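Local atomic coordinates of protein DltD (Streptococcus thermophilus LMG 18311, PDB entry 7DXM), a protein that probably serves as the terminal acyltransfer protein of the dlt pathway, helping to place D-alanine on lipoteichoic acid at the cell surface. Residues F117-L126 and I146-M155; K234-D242 and V295-T303. All coordinates share one frame; numbering follows the deposited sequence.

Interaction 1 of 2, residues F117-L126 and I146-M155; sequences FQQFFNNDQL and ILEMKPEITM
The ring of F117 takes the side chain of M149 over one face: M149 CB lies 3.7 Å from the F117 ring centroid and 17° off the ring normal, a CH-pi contact. F117 has CG anti to its backbone N (chi1 175°), which sends the ring across to the end of helix 137-149. M149, bent at chi2 and chi3, folds back until its CE stands 4.0 Å from F117 CB; a flexible thioether chain suits such a fit. On the opposite face of the F117 ring rests F121 CB, so the phenyl group is sandwiched between its own segment and the partner. Where helix 137-149 stops, K150 leaves helical geometry and runs its methylenes past F121, with K150 CD 4.2 Å from F121 CE2. This joins two helix-loop-helix turns of the helical region beside the parallel sheet of the SGNH-hydrolase-like fold. In the first turn N122 and Q125 form a capping box: N122 OD1 accepts from Q125 N at 2.8 Å and Q125 OE1 accepts a weak bond from N122 N, which caps the start of helix 123-131, the helix that carries L126. The two methyl branches of L126 divide the work. Its CD1 meets I146 CD1 at 4.1 Å, while L126 CD2 slides past the methyl of M155, 3.7 Å from M155 CE. L159 of helix 156-163 also touches L126 and I146.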
ATOM      1  N   PHE A 117     -12.867   5.415   3.073  1.00 47.17           N
ATOM      2  CA  PHE A 117     -12.111   5.559   4.308  1.00 45.72           C
ATOM      3  C   PHE A 117     -12.653   4.636   5.377  1.00 46.03           C
ATOM      4  O   PHE A 117     -11.881   4.001   6.107  1.00 43.24           O
ATOM      5  CB  PHE A 117     -12.165   6.993   4.807  1.00 41.97           C
ATOM      6  CG  PHE A 117     -11.517   7.174   6.131  1.00 43.96           C
ATOM      7  CD1 PHE A 117     -10.130   7.165   6.240  1.00 45.55           C
ATOM      8  CD2 PHE A 117     -12.272   7.338   7.271  1.00 40.10           C
ATOM      9  CE1 PHE A 117      -9.504   7.332   7.468  1.00 41.33           C
ATOM     10  CE2 PHE A 117     -11.656   7.494   8.504  1.00 46.56           C
ATOM     11  CZ  PHE A 117     -10.267   7.496   8.603  1.00 42.97           C
ATOM     12  N   GLN A 118     -13.986   4.566   5.498  1.00 47.21           N
ATOM     13  CA  GLN A 118     -14.555   3.762   6.576  1.00 46.45           C
ATOM     14  C   GLN A 118     -14.237   2.280   6.408  1.00 42.80           C
ATOM     15  O   GLN A 118     -14.165   1.547   7.401  1.00 41.80           O
ATOM     16  CB  GLN A 118     -16.068   3.973   6.669  1.00 49.42           C
ATOM     17  CG  GLN A 118     -16.716   3.252   7.854  1.00 46.94           C
ATOM     18  CD  GLN A 118     -16.232   3.793   9.203  1.00 53.34           C
ATOM     19  OE1 GLN A 118     -16.264   4.999   9.470  1.00 54.67           O
ATOM     20  NE2 GLN A 118     -15.759   2.895  10.048  1.00 59.19           N
ATOM     21  N   GLN A 119     -14.028   1.816   5.177  1.00 38.76           N
ATOM     22  CA  GLN A 119     -13.917   0.379   5.004  1.00 42.17           C
ATOM     23  C   GLN A 119     -12.545  -0.142   5.388  1.00 42.61           C
ATOM     24  O   GLN A 119     -12.316  -1.347   5.304  1.00 43.51           O
ATOM     25  CB  GLN A 119     -14.295  -0.039   3.576  1.00 41.08           C
ATOM     26  CG  GLN A 119     -13.458   0.509   2.469  1.00 49.52           C
ATOM     27  CD  GLN A 119     -14.075   0.229   1.097  1.00 59.88           C
ATOM     28  OE1 GLN A 119     -14.850  -0.717   0.928  1.00 59.34           O
ATOM     29  NE2 GLN A 119     -13.725   1.051   0.110  1.00 62.76           N
ATOM     30  N   PHE A 120     -11.646   0.719   5.841  1.00 41.90           N
ATOM     31  CA  PHE A 120     -10.411   0.276   6.468  1.00 37.65           C
ATOM     32  C   PHE A 120     -10.261   0.757   7.894  1.00 45.34           C
ATOM     33  O   PHE A 120      -9.668   0.055   8.725  1.00 48.86           O
ATOM     34  CB  PHE A 120      -9.215   0.746   5.655  1.00 37.50           C
ATOM     35  CG  PHE A 120      -9.295   0.346   4.230  1.00 45.24           C
ATOM     36  CD1 PHE A 120      -9.000  -0.980   3.848  1.00 44.01           C
ATOM     37  CD2 PHE A 120      -9.697   1.265   3.263  1.00 40.35           C
ATOM     38  CE1 PHE A 120      -9.086  -1.367   2.527  1.00 40.32           C
ATOM     39  CE2 PHE A 120      -9.803   0.883   1.938  1.00 43.12           C
ATOM     40  CZ  PHE A 120      -9.488  -0.427   1.564  1.00 45.23           C
ATOM     41  N   PHE A 121     -10.805   1.916   8.208  1.00 45.31           N
ATOM     42  CA  PHE A 121     -10.694   2.463   9.540  1.00 42.21           C
ATOM     43  C   PHE A 121     -11.628   1.723  10.502  1.00 49.20           C
ATOM     44  O   PHE A 121     -12.682   1.216  10.104  1.00 52.59           O
ATOM     45  CB  PHE A 121     -11.013   3.948   9.445  1.00 39.90           C
ATOM     46  CG  PHE A 121     -11.092   4.626  10.749  1.00 45.27           C
ATOM     47  CD1 PHE A 121      -9.939   5.034  11.397  1.00 45.43           C
ATOM     48  CD2 PHE A 121     -12.316   4.865  11.329  1.00 45.66           C
ATOM     49  CE1 PHE A 121      -9.999   5.660  12.606  1.00 41.98           C
ATOM     50  CE2 PHE A 121     -12.395   5.498  12.537  1.00 51.20           C
ATOM     51  CZ  PHE A 121     -11.235   5.897  13.185  1.00 46.12           C
ATOM     52  N   ASN A 122     -11.226   1.628  11.772  1.00 48.28           N
ATOM     53  CA  ASN A 122     -12.132   1.131  12.813  1.00 43.56           C
ATOM     54  C   ASN A 122     -11.731   1.737  14.147  1.00 45.53           C
ATOM     55  O   ASN A 122     -10.757   2.482  14.240  1.00 44.23           O
ATOM     56  CB  ASN A 122     -12.167  -0.406  12.884  1.00 40.20           C
ATOM     57  CG  ASN A 122     -10.881  -1.044  13.430  1.00 42.48           C
ATOM     58  OD1 ASN A 122     -10.059  -0.426  14.127  1.00 42.62           O
ATOM     59  ND2 ASN A 122     -10.718  -2.318  13.108  1.00 50.04           N
ATOM     60  N   ASN A 123     -12.466   1.399  15.197  1.00 44.88           N
ATOM     61  CA  ASN A 123     -12.184   2.061  16.457  1.00 43.83           C
ATOM     62  C   ASN A 123     -10.985   1.470  17.175  1.00 45.10           C
ATOM     63  O   ASN A 123     -10.451   2.113  18.089  1.00 47.74           O
ATOM     64  CB  ASN A 123     -13.411   2.036  17.351  1.00 45.27           C
ATOM     65  CG  ASN A 123     -14.403   3.121  16.978  1.00 50.69           C
ATOM     66  OD1 ASN A 123     -14.160   3.895  16.036  1.00 48.70           O
ATOM     67  ND2 ASN A 123     -15.522   3.195  17.713  1.00 60.44           N
ATOM     68  N   ASP A 124     -10.524   0.286  16.771  1.00 43.75           N
ATOM     69  CA  ASP A 124      -9.276  -0.217  17.331  1.00 45.35           C
ATOM     70  C   ASP A 124      -8.114   0.638  16.859  1.00 44.93           C
ATOM     71  O   ASP A 124      -7.263   1.034  17.661  1.00 46.11           O
ATOM     72  CB  ASP A 124      -9.069  -1.694  16.966  1.00 50.05           C
ATOM     73  CG  ASP A 124      -7.794  -2.306  17.594  1.00 50.47           C
ATOM     74  OD1 ASP A 124      -7.138  -1.669  18.459  1.00 53.05           O
ATOM     75  OD2 ASP A 124      -7.445  -3.446  17.209  1.00 46.27           O
ATOM     76  N   GLN A 125      -8.085   0.960  15.561  1.00 46.72           N
ATOM     77  CA  GLN A 125      -7.053   1.858  15.033  1.00 45.27           C
ATOM     78  C   GLN A 125      -7.086   3.223  15.714  1.00 42.89           C
ATOM     79  O   GLN A 125      -6.040   3.787  16.043  1.00 45.97           O
ATOM     80  CB  GLN A 125      -7.215   2.007  13.524  1.00 42.60           C
ATOM     81  CG  GLN A 125      -6.928   0.728  12.758  1.00 42.51           C
ATOM     82  CD  GLN A 125      -7.475   0.749  11.340  1.00 40.83           C
ATOM     83  OE1 GLN A 125      -7.921   1.785  10.833  1.00 42.00           O
ATOM     84  NE2 GLN A 125      -7.476  -0.415  10.703  1.00 39.45           N
ATOM     85  N   LEU A 126      -8.281   3.746  15.992  1.00 48.43           N
ATOM     86  CA  LEU A 126      -8.385   5.066  16.609  1.00 46.44           C
ATOM     87  C   LEU A 126      -7.932   5.050  18.062  1.00 51.05           C
ATOM     88  O   LEU A 126      -7.170   5.930  18.483  1.00 55.43           O
ATOM     89  CB  LEU A 126      -9.810   5.587  16.519  1.00 45.22           C
ATOM     90  CG  LEU A 126      -9.872   7.016  17.042  1.00 50.15           C
ATOM     91  CD1 LEU A 126      -9.884   7.977  15.870  1.00 52.55           C
ATOM     92  CD2 LEU A 126     -11.086   7.215  17.958  1.00 52.09           C
ATOM     93  N   ILE A 146      -8.494  12.774  10.280  1.00 48.98           N
ATOM     94  CA  ILE A 146      -9.570  11.879  10.709  1.00 47.41           C
ATOM     95  C   ILE A 146     -10.872  12.653  10.868  1.00 48.09           C
ATOM     96  O   ILE A 146     -11.918  12.259  10.331  1.00 51.87           O
ATOM     97  CB  ILE A 146      -9.195  11.152  12.011  1.00 46.97           C
ATOM     98  CG1 ILE A 146      -8.275   9.978  11.726  1.00 42.03           C
ATOM     99  CG2 ILE A 146     -10.438  10.676  12.722  1.00 48.43           C
ATOM    100  CD1 ILE A 146      -7.508   9.594  12.915  1.00 45.03           C
ATOM    101  N   LEU A 147     -10.831  13.769  11.611  1.00 49.01           N
ATOM    102  CA  LEU A 147     -12.034  14.590  11.730  1.00 48.46           C
ATOM    103  C   LEU A 147     -12.523  15.063  10.363  1.00 47.93           C
ATOM    104  O   LEU A 147     -13.734  15.209  10.164  1.00 52.53           O
ATOM    105  CB  LEU A 147     -11.804  15.769  12.679  1.00 44.30           C
ATOM    106  CG  LEU A 147     -11.686  15.344  14.152  1.00 46.15           C
ATOM    107  CD1 LEU A 147     -11.155  16.453  15.088  1.00 46.87           C
ATOM    108  CD2 LEU A 147     -13.026  14.833  14.644  1.00 43.14           C
ATOM    109  N   GLU A 148     -11.621  15.254   9.395  1.00 46.56           N
ATOM    110  CA  GLU A 148     -12.091  15.566   8.046  1.00 47.84           C
ATOM    111  C   GLU A 148     -12.821  14.385   7.416  1.00 49.74           C
ATOM    112  O   GLU A 148     -13.817  14.571   6.712  1.00 53.00           O
ATOM    113  CB  GLU A 148     -10.938  15.981   7.144  1.00 51.68           C
ATOM    114  CG  GLU A 148     -10.281  17.296   7.495  1.00 61.95           C
ATOM    115  CD  GLU A 148      -9.359  17.778   6.378  1.00 71.61           C
ATOM    116  OE1 GLU A 148      -9.752  17.626   5.189  1.00 70.82           O
ATOM    117  OE2 GLU A 148      -8.238  18.279   6.685  1.00 74.81           O
ATOM    118  N   MET A 149     -12.339  13.167   7.634  1.00 45.68           N
ATOM    119  CA  MET A 149     -12.903  12.040   6.906  1.00 44.89           C
ATOM    120  C   MET A 149     -14.191  11.578   7.538  1.00 51.43           C
ATOM    121  O   MET A 149     -15.174  11.309   6.829  1.00 54.63           O
ATOM    122  CB  MET A 149     -11.909  10.880   6.839  1.00 46.00           C
ATOM    123  CG  MET A 149     -10.715  11.206   5.967  1.00 49.02           C
ATOM    124  SD  MET A 149     -11.268  12.081   4.479  1.00 44.77           S
ATOM    125  CE  MET A 149     -12.060  10.747   3.562  1.00 44.46           C
ATOM    126  N   LYS A 150     -14.206  11.500   8.869  1.00 48.90           N
ATOM    127  CA  LYS A 150     -15.365  11.024   9.617  1.00 49.89           C
ATOM    128  C   LYS A 150     -15.650  12.065  10.705  1.00 50.91           C
ATOM    129  O   LYS A 150     -15.192  11.925  11.851  1.00 49.83           O
ATOM    130  CB  LYS A 150     -15.099   9.594  10.115  1.00 42.49           C
ATOM    131  CG  LYS A 150     -16.263   8.897  10.761  1.00 48.21           C
ATOM    132  CD  LYS A 150     -15.888   7.556  11.410  1.00 45.75           C
ATOM    133  CE  LYS A 150     -17.145   6.767  11.755  1.00 57.12           C
ATOM    134  NZ  LYS A 150     -17.171   6.374  13.219  1.00 68.20           N
ATOM    135  N   PRO A 151     -16.386  13.146  10.367  1.00 50.74           N
ATOM    136  CA  PRO A 151     -16.626  14.194  11.379  1.00 47.15           C
ATOM    137  C   PRO A 151     -17.556  13.757  12.516  1.00 55.69           C
ATOM    138  O   PRO A 151     -17.420  14.272  13.636  1.00 59.71           O
ATOM    139  CB  PRO A 151     -17.235  15.358  10.579  1.00 39.05           C
ATOM    140  CG  PRO A 151     -17.312  14.879   9.141  1.00 45.03           C
ATOM    141  CD  PRO A 151     -17.200  13.378   9.161  1.00 49.14           C
ATOM    142  N   GLU A 152     -18.503  12.835  12.290  1.00 58.82           N
ATOM    143  CA  GLU A 152     -19.356  12.320  13.373  1.00 54.57           C
ATOM    144  C   GLU A 152     -18.749  11.014  13.861  1.00 53.54           C
ATOM    145  O   GLU A 152     -19.070   9.915  13.390  1.00 58.65           O
ATOM    146  CB  GLU A 152     -20.799  12.147  12.927  1.00 52.98           C
ATOM    147  CG  GLU A 152     -21.472  13.474  12.642  1.00 62.34           C
ATOM    148  CD  GLU A 152     -22.149  13.477  11.293  1.00 65.53           C
ATOM    149  OE1 GLU A 152     -23.367  13.805  11.249  1.00 67.00           O
ATOM    150  OE2 GLU A 152     -21.451  13.133  10.290  1.00 61.87           O
ATOM    151  N   ILE A 153     -17.909  11.175  14.869  1.00 52.06           N
ATOM    152  CA  ILE A 153     -16.859  10.264  15.290  1.00 55.73           C
ATOM    153  C   ILE A 153     -17.059  10.004  16.776  1.00 57.14           C
ATOM    154  O   ILE A 153     -17.546  10.871  17.510  1.00 58.18           O
ATOM    155  CB  ILE A 153     -15.477  10.887  15.009  1.00 53.01           C
ATOM    156  CG1 ILE A 153     -14.321   9.895  15.016  1.00 56.07           C
ATOM    157  CG2 ILE A 153     -15.166  11.927  16.011  1.00 54.64           C
ATOM    158  CD1 ILE A 153     -14.235   9.039  13.861  1.00 54.30           C
ATOM    159  N   THR A 154     -16.700   8.808  17.230  1.00 56.14           N
ATOM    160  CA  THR A 154     -16.670   8.676  18.671  1.00 57.69           C
ATOM    161  C   THR A 154     -15.376   9.289  19.169  1.00 59.57           C
ATOM    162  O   THR A 154     -14.430   9.478  18.407  1.00 60.79           O
ATOM    163  CB  THR A 154     -16.773   7.222  19.093  1.00 65.35           C
ATOM    164  OG1 THR A 154     -17.344   7.125  20.418  1.00 59.84           O
ATOM    165  CG2 THR A 154     -15.388   6.572  19.051  1.00 57.71           C
ATOM    166  N   MET A 155     -15.336   9.616  20.459  1.00 59.16           N
ATOM    167  CA  MET A 155     -14.147  10.255  21.048  1.00 58.10           C
ATOM    168  C   MET A 155     -13.759  11.504  20.262  1.00 59.05           C
ATOM    169  O   MET A 155     -12.581  11.765  20.010  1.00 62.61           O
ATOM    170  CB  MET A 155     -12.963   9.281  21.133  1.00 53.76           C
ATOM    171  CG  MET A 155     -13.202   8.093  22.046  1.00 65.50           C
ATOM    172  SD  MET A 155     -11.808   6.948  22.183  1.00 66.48           S
ATOM    173  CE  MET A 155     -12.294   5.602  21.085  1.00 65.23           C
TER

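Interaction 2 of 2, residues K234-D242 and V295-T303; sequences KSNDFGIDD and VNSKWMAYT
The irregular loop 234-242 comes up to helix 297-303 and the residue before it, with F238 and K298 the nearest backbone positions, their CA atoms 6.1 Å apart. G239, at positive phi, turns the chain just after F238. Within the loop the side-chain amide of N236 holds this bend: N236 OD1 accepts from F238 N, an Asx turn, and also from I240 N, while N236 ND2 donates to I240 O. Across the contact, N296 ND2 gives a hydrogen bond to F238 O at 2.6 Å, with the N-H...O angle 155° and the carbonyl oxygen close to the plane of the N296 side-chain amide. N296 is the N-cap of helix 297-303, its OD1 accepting a weak bond from W299 N, so one asparagine both starts the helix and grips the loop. This helix follows strand 287-292 of the parallel sheet, consistent with an SGNH-hydrolase-like fold. F238 of the loop joins its W299 and Y302 in an aromatic cluster. The six-membered ring of W299 turns its edge to the face of F238, planes at 75° and centroids 4.8 Å apart. F238 in turn points its own edge at the Y302 face in an offset T-shaped pair, centroids 5.2 Å apart. With CG anti to the backbone N (chi1 -169°), W299 brings its six-membered ring to F238, where its CE3 also meets I240 CD1 at 3.9 Å. Exposed K298 extends to bring NZ to D237 O in a weak hydrogen bond.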
ATOM      1  N   LYS A 234      -5.702 -11.338 -25.957  1.00 75.37           N
ATOM      2  CA  LYS A 234      -6.089 -11.305 -27.365  1.00 74.74           C
ATOM      3  C   LYS A 234      -7.392 -10.534 -27.622  1.00 78.30           C
ATOM      4  O   LYS A 234      -7.899 -10.562 -28.753  1.00 78.20           O
ATOM      5  CB  LYS A 234      -6.200 -12.735 -27.913  1.00 71.07           C
ATOM      6  CG  LYS A 234      -7.137 -13.649 -27.129  1.00 77.65           C
ATOM      7  CD  LYS A 234      -7.646 -14.808 -28.006  1.00 84.43           C
ATOM      8  CE  LYS A 234      -8.443 -14.319 -29.240  1.00 75.45           C
ATOM      9  NZ  LYS A 234      -9.057 -15.445 -30.021  1.00 74.45           N
ATOM     10  N   SER A 235      -7.945  -9.843 -26.623  1.00 73.62           N
ATOM     11  CA  SER A 235      -9.226  -9.172 -26.790  1.00 74.65           C
ATOM     12  C   SER A 235      -9.087  -7.687 -27.091  1.00 75.46           C
ATOM     13  O   SER A 235     -10.107  -6.995 -27.185  1.00 80.98           O
ATOM     14  CB  SER A 235     -10.100  -9.349 -25.538  1.00 76.10           C
ATOM     15  OG  SER A 235      -9.563  -8.628 -24.433  1.00 74.14           O
ATOM     16  N   ASN A 236      -7.875  -7.171 -27.225  1.00 67.01           N
ATOM     17  CA  ASN A 236      -7.717  -5.740 -27.456  1.00 70.87           C
ATOM     18  C   ASN A 236      -6.289  -5.482 -27.922  1.00 71.02           C
ATOM     19  O   ASN A 236      -5.506  -6.418 -28.141  1.00 69.87           O
ATOM     20  CB  ASN A 236      -8.045  -4.936 -26.199  1.00 71.60           C
ATOM     21  CG  ASN A 236      -7.213  -5.363 -25.015  1.00 69.63           C
ATOM     22  OD1 ASN A 236      -6.230  -4.705 -24.656  1.00 67.83           O
ATOM     23  ND2 ASN A 236      -7.594  -6.485 -24.404  1.00 65.56           N
ATOM     24  N   ASP A 237      -5.968  -4.194 -28.065  1.00 68.37           N
ATOM     25  CA  ASP A 237      -4.680  -3.710 -28.530  1.00 70.40           C
ATOM     26  C   ASP A 237      -3.921  -2.985 -27.437  1.00 74.56           C
ATOM     27  O   ASP A 237      -2.837  -2.448 -27.698  1.00 80.83           O
ATOM     28  CB  ASP A 237      -4.870  -2.774 -29.735  1.00 71.50           C
ATOM     29  CG  ASP A 237      -5.362  -3.509 -30.981  1.00 78.99           C
ATOM     30  OD1 ASP A 237      -5.115  -4.731 -31.086  1.00 76.91           O
ATOM     31  OD2 ASP A 237      -5.999  -2.869 -31.852  1.00 83.04           O
ATOM     32  N   PHE A 238      -4.466  -2.929 -26.229  1.00 70.51           N
ATOM     33  CA  PHE A 238      -3.807  -2.238 -25.130  1.00 68.87           C
ATOM     34  C   PHE A 238      -2.918  -3.167 -24.315  1.00 67.02           C
ATOM     35  O   PHE A 238      -2.204  -2.697 -23.420  1.00 60.29           O
ATOM     36  CB  PHE A 238      -4.853  -1.591 -24.219  1.00 62.59           C
ATOM     37  CG  PHE A 238      -5.481  -0.338 -24.782  1.00 69.20           C
ATOM     38  CD1 PHE A 238      -4.835   0.902 -24.660  1.00 72.18           C
ATOM     39  CD2 PHE A 238      -6.731  -0.386 -25.399  1.00 66.11           C
ATOM     40  CE1 PHE A 238      -5.424   2.067 -25.158  1.00 68.04           C
ATOM     41  CE2 PHE A 238      -7.320   0.770 -25.900  1.00 66.02           C
ATOM     42  CZ  PHE A 238      -6.672   1.995 -25.780  1.00 64.38           C
ATOM     43  N   GLY A 239      -2.937  -4.464 -24.630  1.00 68.57           N
ATOM     44  CA  GLY A 239      -2.311  -5.482 -23.814  1.00 67.45           C
ATOM     45  C   GLY A 239      -2.894  -5.465 -22.421  1.00 70.44           C
ATOM     46  O   GLY A 239      -2.156  -5.493 -21.435  1.00 68.85           O
ATOM     47  N   ILE A 240      -4.221  -5.390 -22.330  1.00 70.23           N
ATOM     48  CA  ILE A 240      -4.937  -5.384 -21.061  1.00 57.50           C
ATOM     49  C   ILE A 240      -5.608  -6.731 -20.889  1.00 54.40           C
ATOM     50  O   ILE A 240      -6.150  -7.289 -21.850  1.00 54.78           O
ATOM     51  CB  ILE A 240      -5.958  -4.240 -20.993  1.00 55.31           C
ATOM     52  CG1 ILE A 240      -5.212  -2.918 -20.925  1.00 54.88           C
ATOM     53  CG2 ILE A 240      -6.805  -4.388 -19.773  1.00 65.77           C
ATOM     54  CD1 ILE A 240      -6.088  -1.736 -20.913  1.00 59.27           C
ATOM     55  N   ASP A 241      -5.537  -7.267 -19.671  1.00 60.18           N
ATOM     56  CA  ASP A 241      -6.084  -8.591 -19.392  1.00 63.24           C
ATOM     57  C   ASP A 241      -7.526  -8.700 -19.881  1.00 60.77           C
ATOM     58  O   ASP A 241      -8.318  -7.759 -19.759  1.00 59.85           O
ATOM     59  CB  ASP A 241      -6.004  -8.905 -17.896  1.00 58.23           C
ATOM     60  CG  ASP A 241      -6.632 -10.229 -17.560  1.00 66.05           C
ATOM     61  OD1 ASP A 241      -7.883 -10.285 -17.523  1.00 70.63           O
ATOM     62  OD2 ASP A 241      -5.883 -11.219 -17.346  1.00 65.17           O
ATOM     63  N   ASP A 242      -7.843  -9.865 -20.453  1.00 60.78           N
ATOM     64  CA  ASP A 242      -9.138 -10.077 -21.092  1.00 59.71           C
ATOM     65  C   ASP A 242     -10.290  -9.759 -20.142  1.00 69.34           C
ATOM     66  O   ASP A 242     -11.165  -8.934 -20.453  1.00 68.75           O
ATOM     67  CB  ASP A 242      -9.226 -11.519 -21.603  1.00 62.52           C
ATOM     68  CG  ASP A 242      -8.431 -11.744 -22.889  1.00 68.90           C
ATOM     69  OD1 ASP A 242      -8.095 -10.744 -23.565  1.00 68.67           O
ATOM     70  OD2 ASP A 242      -8.155 -12.919 -23.236  1.00 68.11           O
ATOM     71  N   VAL A 295       2.108   3.513 -15.738  1.00 57.40           N
ATOM     72  CA  VAL A 295       0.839   3.218 -16.307  1.00 55.74           C
ATOM     73  C   VAL A 295       1.004   2.831 -17.724  1.00 53.51           C
ATOM     74  O   VAL A 295       1.765   3.386 -18.456  1.00 56.33           O
ATOM     75  CB  VAL A 295      -0.084   4.414 -16.262  1.00 48.94           C
ATOM     76  CG1 VAL A 295      -1.482   3.984 -16.592  1.00 47.23           C
ATOM     77  CG2 VAL A 295      -0.026   5.061 -14.911  1.00 44.55           C
ATOM     78  N   ASN A 296       0.259   1.838 -18.104  1.00 57.26           N
ATOM     79  CA  ASN A 296       0.271   1.409 -19.496  1.00 59.34           C
ATOM     80  C   ASN A 296       0.280   2.654 -20.361  1.00 63.79           C
ATOM     81  O   ASN A 296      -0.653   3.459 -20.297  1.00 62.76           O
ATOM     82  CB  ASN A 296      -0.954   0.537 -19.805  1.00 60.16           C
ATOM     83  CG  ASN A 296      -0.912  -0.073 -21.191  1.00 60.57           C
ATOM     84  OD1 ASN A 296      -0.308   0.481 -22.107  1.00 65.44           O
ATOM     85  ND2 ASN A 296      -1.573  -1.213 -21.357  1.00 58.98           N
ATOM     86  N   SER A 297       1.346   2.837 -21.141  1.00 68.13           N
ATOM     87  CA  SER A 297       1.511   4.109 -21.836  1.00 67.82           C
ATOM     88  C   SER A 297       0.624   4.197 -23.077  1.00 66.23           C
ATOM     89  O   SER A 297       0.202   5.301 -23.442  1.00 66.81           O
ATOM     90  CB  SER A 297       2.988   4.321 -22.154  1.00 62.15           C
ATOM     91  OG  SER A 297       3.591   3.072 -22.425  1.00 65.74           O
ATOM     92  N   LYS A 298       0.323   3.061 -23.725  1.00 54.17           N
ATOM     93  CA  LYS A 298      -0.734   3.017 -24.735  1.00 61.56           C
ATOM     94  C   LYS A 298      -2.069   3.523 -24.178  1.00 71.44           C
ATOM     95  O   LYS A 298      -2.793   4.305 -24.822  1.00 68.95           O
ATOM     96  CB  LYS A 298      -0.910   1.586 -25.228  1.00 61.34           C
ATOM     97  CG  LYS A 298       0.202   1.047 -26.082  1.00 63.75           C
ATOM     98  CD  LYS A 298      -0.227  -0.332 -26.612  1.00 72.51           C
ATOM     99  CE  LYS A 298       0.909  -1.132 -27.251  1.00 75.19           C
ATOM    100  NZ  LYS A 298       0.468  -2.540 -27.532  1.00 79.06           N
ATOM    101  N   TRP A 299      -2.420   3.052 -22.978  1.00 74.48           N
ATOM    102  CA  TRP A 299      -3.593   3.558 -22.274  1.00 67.15           C
ATOM    103  C   TRP A 299      -3.471   5.058 -22.003  1.00 61.86           C
ATOM    104  O   TRP A 299      -4.393   5.825 -22.284  1.00 64.30           O
ATOM    105  CB  TRP A 299      -3.773   2.766 -20.976  1.00 66.08           C
ATOM    106  CG  TRP A 299      -5.071   3.003 -20.311  1.00 71.70           C
ATOM    107  CD1 TRP A 299      -5.290   3.625 -19.109  1.00 66.98           C
ATOM    108  CD2 TRP A 299      -6.356   2.632 -20.810  1.00 74.91           C
ATOM    109  NE1 TRP A 299      -6.639   3.666 -18.840  1.00 66.21           N
ATOM    110  CE2 TRP A 299      -7.311   3.058 -19.867  1.00 68.64           C
ATOM    111  CE3 TRP A 299      -6.793   1.977 -21.962  1.00 70.50           C
ATOM    112  CZ2 TRP A 299      -8.663   2.853 -20.048  1.00 69.17           C
ATOM    113  CZ3 TRP A 299      -8.147   1.774 -22.133  1.00 69.25           C
ATOM    114  CH2 TRP A 299      -9.062   2.210 -21.186  1.00 71.41           C
ATOM    115  N   MET A 300      -2.333   5.496 -21.460  1.00 64.32           N
ATOM    116  CA  MET A 300      -2.135   6.922 -21.196  1.00 70.43           C
ATOM    117  C   MET A 300      -2.317   7.759 -22.449  1.00 71.34           C
ATOM    118  O   MET A 300      -2.756   8.915 -22.377  1.00 66.94           O
ATOM    119  CB  MET A 300      -0.735   7.174 -20.654  1.00 66.20           C
ATOM    120  CG  MET A 300      -0.329   6.372 -19.469  1.00 57.47           C
ATOM    121  SD  MET A 300       0.917   7.376 -18.664  1.00 64.83           S
ATOM    122  CE  MET A 300       1.754   8.077 -20.093  1.00 73.62           C
ATOM    123  N   ALA A 301      -1.910   7.212 -23.590  1.00 70.13           N
ATOM    124  CA  ALA A 301      -2.151   7.859 -24.864  1.00 69.30           C
ATOM    125  C   ALA A 301      -3.646   7.974 -25.124  1.00 68.10           C
ATOM    126  O   ALA A 301      -4.147   9.059 -25.439  1.00 69.08           O
ATOM    127  CB  ALA A 301      -1.458   7.072 -25.976  1.00 69.67           C
ATOM    128  N   TYR A 302      -4.385   6.866 -24.957  1.00 72.34           N
ATOM    129  CA  TYR A 302      -5.805   6.877 -25.332  1.00 75.94           C
ATOM    130  C   TYR A 302      -6.638   7.745 -24.401  1.00 76.38           C
ATOM    131  O   TYR A 302      -7.659   8.295 -24.818  1.00 80.40           O
ATOM    132  CB  TYR A 302      -6.397   5.460 -25.374  1.00 70.64           C
ATOM    133  CG  TYR A 302      -7.245   5.227 -26.609  1.00 76.42           C
ATOM    134  CD1 TYR A 302      -6.660   5.374 -27.888  1.00 82.70           C
ATOM    135  CD2 TYR A 302      -8.597   4.834 -26.528  1.00 83.35           C
ATOM    136  CE1 TYR A 302      -7.387   5.170 -29.080  1.00 87.81           C
ATOM    137  CE2 TYR A 302      -9.358   4.581 -27.718  1.00 85.12           C
ATOM    138  CZ  TYR A 302      -8.746   4.782 -29.009  1.00 86.59           C
ATOM    139  OH  TYR A 302      -9.449   4.588 -30.218  1.00 84.03           O
ATOM    140  N   THR A 303      -6.244   7.854 -23.139  1.00 72.72           N
ATOM    141  CA  THR A 303      -6.994   8.623 -22.160  1.00 70.29           C
ATOM    142  C   THR A 303      -6.436  10.021 -21.980  1.00 68.65           C
ATOM    143  O   THR A 303      -6.994  10.813 -21.211  1.00 71.61           O
ATOM    144  CB  THR A 303      -6.971   7.938 -20.788  1.00 73.24           C
ATOM    145  OG1 THR A 303      -5.678   8.151 -20.192  1.00 67.81           O
ATOM    146  CG2 THR A 303      -7.281   6.415 -20.881  1.00 69.33           C
TER

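In the fold
Interactions 1 and 2 lie far apart in the molecule, their centres 37 Å from each other and their nearest atoms about 20 Å apart, and they follow one another along the chain. Interaction 1 joins helical turns inserted after strand 97-101, its centre about 19 Å from the centre of the chain; interaction 2 ties the loop before helix 242-249 to the helix that follows strand 287-292, its centre about 24 Å from that point. Interaction 2 is the one seen to approach a possible active site: I240 lies near, without touching, S46, H347 and D344, whose Ser-His-Asp geometry is consistent with an SGNH-like enzyme, and both I240 and N296 contact T345, between D344 and H347 in sequence.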